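DUF1611 domain-containing protein (Anabaena variabilis, PDB 2OBN) is of unknown function but pairs a Rossmann-like domain with a P-loop domain, the latter fold suggesting that it may bind a nucleotide. Local coordinates at residues R250-A263 / F296-H310. The protein carries 2 engineered substitutions. Residues are numbered along the deposited sequence; the frame is centred on the assembly and turned at random.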
loop_
_atom_site.group_PDB
_atom_site.type_symbol
_atom_site.label_atom_id
_atom_site.label_comp_id
_atom_site.label_asym_id
_atom_site.label_seq_id
_atom_site.Cartn_x
_atom_site.Cartn_y
_atom_site.Cartn_z
ATOM N N ARG B 250 3.177 -3.934 9.715
ATOM C CA ARG B 250 2.646 -2.880 10.568
ATOM C C ARG B 250 1.304 -3.276 11.162
ATOM O O ARG B 250 1.060 -3.095 12.366
ATOM C CB ARG B 250 2.525 -1.579 9.771
ATOM C CG ARG B 250 3.859 -0.996 9.324
ATOM C CD ARG B 250 4.557 -0.229 10.458
ATOM N NE ARG B 250 5.858 0.287 10.035
ATOM C CZ ARG B 250 6.985 -0.417 10.034
ATOM N NH1 ARG B 250 7.018 -1.669 10.492
ATOM N NH2 ARG B 250 8.100 0.154 9.598
ATOM N N GLY B 251 0.419 -3.810 10.331
ATOM C CA GLY B 251 -0.899 -4.217 10.820
ATOM C C GLY B 251 -0.881 -5.371 11.813
ATOM O O GLY B 251 -1.602 -5.340 12.794
ATOM N N SER B 252 -0.025 -6.369 11.576
ATOM C CA SER B 252 0.014 -7.565 12.413
ATOM C C SER B 252 0.939 -7.466 13.603
ATOM O O SER B 252 0.808 -8.274 14.507
ATOM C CB SER B 252 0.405 -8.790 11.587
ATOM O OG SER B 252 1.736 -8.706 11.104
ATOM N N GLN B 253 1.868 -6.506 13.612
ATOM C CA GLN B 253 2.818 -6.342 14.728
ATOM C C GLN B 253 3.415 -7.714 15.061
ATOM O O GLN B 253 3.324 -8.191 16.187
ATOM C CB GLN B 253 2.103 -5.735 15.940
ATOM C CG GLN B 253 1.540 -4.342 15.691
ATOM C CD GLN B 253 2.615 -3.251 15.685
ATOM O OE1 GLN B 253 3.181 -2.924 16.730
ATOM N NE2 GLN B 253 2.854 -2.652 14.527
ATOM N N PRO B 254 4.065 -8.345 14.075
ATOM C CA PRO B 254 4.476 -9.737 14.283
ATOM C C PRO B 254 5.457 -9.948 15.428
ATOM O O PRO B 254 6.280 -9.071 15.720
ATOM C CB PRO B 254 5.136 -10.116 12.940
ATOM C CG PRO B 254 5.506 -8.810 12.273
ATOM C CD PRO B 254 4.529 -7.796 12.786
ATOM N N THR B 255 5.367 -11.116 16.060
ATOM C CA THR B 255 6.305 -11.503 17.133
ATOM C C THR B 255 7.527 -12.228 16.528
ATOM O O THR B 255 8.635 -12.126 17.049
ATOM C CB THR B 255 5.604 -12.347 18.212
ATOM O OG1 THR B 255 4.931 -13.448 17.599
ATOM C CG2 THR B 255 4.581 -11.507 18.945
ATOM N N GLN B 256 7.318 -12.956 15.436
ATOM C CA GLN B 256 8.404 -13.636 14.710
ATOM C C GLN B 256 8.150 -13.588 13.203
ATOM O O GLN B 256 6.999 -13.534 12.753
ATOM C CB GLN B 256 8.536 -15.121 15.097
ATOM C CG GLN B 256 8.904 -15.444 16.550
ATOM C CD GLN B 256 7.759 -15.276 17.527
ATOM O OE1 GLN B 256 6.586 -15.378 17.158
ATOM N NE2 GLN B 256 8.091 -15.005 18.786
ATOM N N LEU B 257 9.238 -13.604 12.437
ATOM C CA LEU B 257 9.181 -13.645 10.988
ATOM C C LEU B 257 9.842 -14.932 10.526
ATOM O O LEU B 257 10.774 -15.410 11.168
ATOM C CB LEU B 257 9.943 -12.465 10.373
ATOM C CG LEU B 257 9.440 -11.055 10.728
ATOM C CD1 LEU B 257 10.396 -9.983 10.206
ATOM C CD2 LEU B 257 8.022 -10.806 10.228
ATOM N N VAL B 258 9.335 -15.499 9.435
ATOM C CA VAL B 258 9.944 -16.658 8.783
ATOM C C VAL B 258 10.204 -16.209 7.347
ATOM O O VAL B 258 9.280 -15.773 6.637
ATOM C CB VAL B 258 9.028 -17.903 8.817
ATOM C CG1 VAL B 258 9.608 -19.035 7.971
ATOM C CG2 VAL B 258 8.814 -18.361 10.252
ATOM N N LEU B 259 11.464 -16.250 6.938
ATOM C CA LEU B 259 11.849 -15.806 5.607
ATOM C C LEU B 259 11.789 -16.969 4.612
ATOM O O LEU B 259 12.422 -17.986 4.823
ATOM C CB LEU B 259 13.262 -15.191 5.641
ATOM C CG LEU B 259 13.871 -14.690 4.316
ATOM C CD1 LEU B 259 12.979 -13.658 3.641
ATOM C CD2 LEU B 259 15.260 -14.116 4.539
ATOM N N VAL B 260 11.032 -16.802 3.533
ATOM C CA VAL B 260 10.913 -17.826 2.509
ATOM C C VAL B 260 11.831 -17.442 1.337
ATOM O O VAL B 260 11.980 -16.265 1.005
ATOM C CB VAL B 260 9.448 -18.007 2.053
ATOM C CG1 VAL B 260 9.282 -19.264 1.165
ATOM C CG2 VAL B 260 8.525 -18.087 3.272
ATOM N N HIS B 261 12.470 -18.441 0.737
ATOM C CA HIS B 261 13.377 -18.211 -0.368
ATOM C C HIS B 261 13.532 -19.450 -1.235
ATOM O O HIS B 261 13.591 -20.557 -0.726
ATOM C CB HIS B 261 14.718 -17.758 0.187
ATOM C CG HIS B 261 15.817 -17.693 -0.829
ATOM N ND1 HIS B 261 15.888 -16.715 -1.801
ATOM C CD2 HIS B 261 16.917 -18.462 -0.988
ATOM C CE1 HIS B 261 16.982 -16.895 -2.519
ATOM N NE2 HIS B 261 17.617 -17.956 -2.051
ATOM N N ARG B 262 13.567 -19.255 -2.554
ATOM C CA ARG B 262 13.784 -20.362 -3.486
ATOM C C ARG B 262 15.280 -20.555 -3.657
ATOM O O ARG B 262 15.978 -19.643 -4.089
ATOM C CB ARG B 262 13.115 -20.128 -4.842
ATOM C CG ARG B 262 13.425 -21.235 -5.855
ATOM C CD ARG B 262 12.747 -21.017 -7.193
ATOM N NE ARG B 262 11.290 -21.152 -7.097
ATOM C CZ ARG B 262 10.390 -20.182 -7.250
ATOM N NH1 ARG B 262 10.720 -18.930 -7.570
ATOM N NH2 ARG B 262 9.113 -20.493 -7.118
ATOM N N ALA B 263 15.756 -21.749 -3.304
ATOM C CA ALA B 263 17.160 -22.089 -3.403
ATOM C C ALA B 263 17.697 -21.802 -4.804
ATOM O O ALA B 263 17.104 -22.213 -5.809
ATOM C CB ALA B 263 17.372 -23.571 -3.046
ATOM N N PHE B 296 9.363 0.118 16.938
ATOM C CA PHE B 296 8.617 -1.053 17.324
ATOM C C PHE B 296 9.593 -1.961 18.033
ATOM O O PHE B 296 10.788 -1.693 18.056
ATOM C CB PHE B 296 8.002 -1.679 16.075
ATOM C CG PHE B 296 7.327 -0.664 15.208
ATOM C CD1 PHE B 296 6.178 -0.032 15.646
ATOM C CD2 PHE B 296 7.870 -0.284 13.991
ATOM C CE1 PHE B 296 5.575 0.942 14.891
ATOM C CE2 PHE B 296 7.266 0.693 13.231
ATOM C CZ PHE B 296 6.111 1.301 13.682
ATOM N N GLY B 297 9.091 -3.015 18.646
ATOM C CA GLY B 297 9.970 -3.952 19.327
ATOM C C GLY B 297 10.791 -4.739 18.320
ATOM O O GLY B 297 10.473 -4.781 17.120
ATOM N N THR B 298 11.861 -5.356 18.804
ATOM C CA THR B 298 12.696 -6.174 17.959
ATOM C C THR B 298 11.853 -7.353 17.477
ATOM O O THR B 298 11.164 -7.971 18.279
ATOM C CB THR B 298 13.919 -6.667 18.738
ATOM O OG1 THR B 298 14.641 -5.538 19.242
ATOM C CG2 THR B 298 14.850 -7.483 17.843
ATOM N N VAL B 299 11.847 -7.601 16.169
ATOM C CA VAL B 299 11.139 -8.728 15.586
ATOM C C VAL B 299 12.173 -9.537 14.792
ATOM O O VAL B 299 12.689 -9.055 13.802
ATOM C CB VAL B 299 10.027 -8.287 14.645
ATOM C CG1 VAL B 299 9.253 -9.504 14.145
ATOM C CG2 VAL B 299 9.096 -7.320 15.348
ATOM N N PRO B 300 12.502 -10.755 15.250
ATOM C CA PRO B 300 13.505 -11.538 14.558
ATOM C C PRO B 300 13.014 -12.417 13.422
ATOM O O PRO B 300 11.865 -12.858 13.433
ATOM C CB PRO B 300 14.021 -12.467 15.664
ATOM C CG PRO B 300 12.847 -12.701 16.514
ATOM C CD PRO B 300 12.024 -11.440 16.472
ATOM N N VAL B 301 13.906 -12.648 12.457
ATOM C CA VAL B 301 13.708 -13.660 11.433
ATOM C C VAL B 301 14.252 -14.891 12.176
ATOM O O VAL B 301 15.445 -14.981 12.490
ATOM C CB VAL B 301 14.485 -13.361 10.111
ATOM C CG1 VAL B 301 14.355 -14.541 9.137
ATOM C CG2 VAL B 301 13.972 -12.055 9.431
ATOM N N VAL B 302 13.373 -15.829 12.484
ATOM C CA VAL B 302 13.750 -16.965 13.328
ATOM C C VAL B 302 14.256 -18.163 12.575
ATOM O O VAL B 302 14.776 -19.087 13.183
ATOM C CB VAL B 302 12.580 -17.424 14.263
ATOM C CG1 VAL B 302 12.169 -16.295 15.192
ATOM C CG2 VAL B 302 11.376 -17.936 13.455
ATOM N N GLY B 303 14.090 -18.151 11.261
ATOM C CA GLY B 303 14.500 -19.258 10.430
ATOM C C GLY B 303 14.140 -19.008 8.984
ATOM O O GLY B 303 13.433 -18.049 8.641
ATOM N N ILE B 304 14.624 -19.891 8.130
ATOM C CA ILE B 304 14.430 -19.766 6.719
ATOM C C ILE B 304 13.696 -20.980 6.179
ATOM O O ILE B 304 14.082 -22.109 6.455
ATOM C CB ILE B 304 15.811 -19.557 6.029
ATOM C CG1 ILE B 304 16.377 -18.194 6.462
ATOM C CG2 ILE B 304 15.680 -19.623 4.492
ATOM C CD1 ILE B 304 17.774 -17.938 6.071
ATOM N N ALA B 305 12.614 -20.729 5.438
ATOM C CA ALA B 305 11.862 -21.769 4.737
ATOM C C ALA B 305 12.370 -21.800 3.278
ATOM O O ALA B 305 12.010 -20.966 2.446
ATOM C CB ALA B 305 10.396 -21.506 4.796
ATOM N N LEU B 306 13.206 -22.784 2.982
ATOM C CA LEU B 306 13.842 -22.894 1.685
ATOM C C LEU B 306 13.010 -23.707 0.695
ATOM O O LEU B 306 12.725 -24.878 0.936
ATOM C CB LEU B 306 15.225 -23.533 1.877
ATOM C CG LEU B 306 16.243 -23.395 0.756
ATOM C CD1 LEU B 306 16.647 -21.934 0.501
ATOM C CD2 LEU B 306 17.476 -24.231 1.109
ATOM N N ASN B 307 12.613 -23.082 -0.415
ATOM C CA ASN B 307 11.866 -23.778 -1.455
ATOM C C ASN B 307 12.903 -24.465 -2.344
ATOM O O ASN B 307 13.647 -23.801 -3.080
ATOM C CB ASN B 307 10.953 -22.795 -2.210
ATOM C CG ASN B 307 10.127 -23.455 -3.325
ATOM O OD1 ASN B 307 10.421 -24.553 -3.766
ATOM N ND2 ASN B 307 9.093 -22.751 -3.793
ATOM N N THR B 308 12.959 -25.797 -2.232
ATOM C CA THR B 308 13.891 -26.637 -2.980
ATOM C C THR B 308 13.193 -27.570 -3.968
ATOM O O THR B 308 13.820 -28.484 -4.479
ATOM C CB THR B 308 14.684 -27.558 -2.022
ATOM O OG1 THR B 308 13.795 -28.523 -1.430
ATOM C CG2 THR B 308 15.411 -26.764 -0.926
ATOM N N ALA B 309 11.920 -27.323 -4.274
ATOM C CA ALA B 309 11.128 -28.236 -5.122
ATOM C C ALA B 309 11.761 -28.633 -6.451
ATOM O O ALA B 309 11.556 -29.752 -6.942
ATOM C CB ALA B 309 9.729 -27.656 -5.356
ATOM N N HIS B 310 12.535 -27.723 -7.020
ATOM C CA HIS B 310 13.212 -27.952 -8.286
ATOM C C HIS B 310 14.467 -28.848 -8.195
ATOM O O HIS B 310 15.041 -29.214 -9.223
ATOM C CB HIS B 310 13.590 -26.596 -8.903
ATOM C CG HIS B 310 14.516 -25.772 -8.053
ATOM N ND1 HIS B 310 14.106 -25.140 -6.896
ATOM C CD2 HIS B 310 15.821 -25.448 -8.211
ATOM C CE1 HIS B 310 15.119 -24.482 -6.366
ATOM N NE2 HIS B 310 16.172 -24.644 -7.149
HETATM O O HOH W 1 11.658 -24.287 -6.405
HETATM O O HOH W 2 7.691 -23.308 -6.336
#
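Leu257 N donates to Pro300 O, and Leu257 O then accepts from Val302 N nearly in line with the carbonyl, each at 2.9 Å. Seven such backbone bonds, from Leu257 N to Ala263 N, join parallel strands 256-262 and 301-307, the strand axes diverging by 21°. Leu257 pairs with Val301 but Leu259 with Ile304, so the register slips by one: a beta bulge at Val302-Gly303. Leu259 CB meets Val301 CG1 at 3.7 Å, on the face that helix 279-291 covers through Val282 and Ile283. At the far end Arg262 and Asn307 run alongside each other. Two waters in the guanidinium plane join them: one accepts from Arg262 NE (3.2 Å) and donates to Asn307 OD1 (2.9 Å), the other accepts from Arg262 NH2 and Asn307 ND2. Asn307 OD1 also closes an Asx turn with Ala309 N, while ND2 reaches Ile164 O. Before the strands, a bend at chi2 (-80°) brings the Arg250 guanidinium to Phe296, whose CE2 sits over it, 3.4 Å from Arg250 CZ, with the planes 40° apart; Arg250 NH2 donates a hydrogen bond to Leu237 O of the second subunit. Backbone bonds thus hold a mainly apolar strand pair, with a hydrated polar cluster at its C-terminal end and Arg250 reaching the dimer partner at the other.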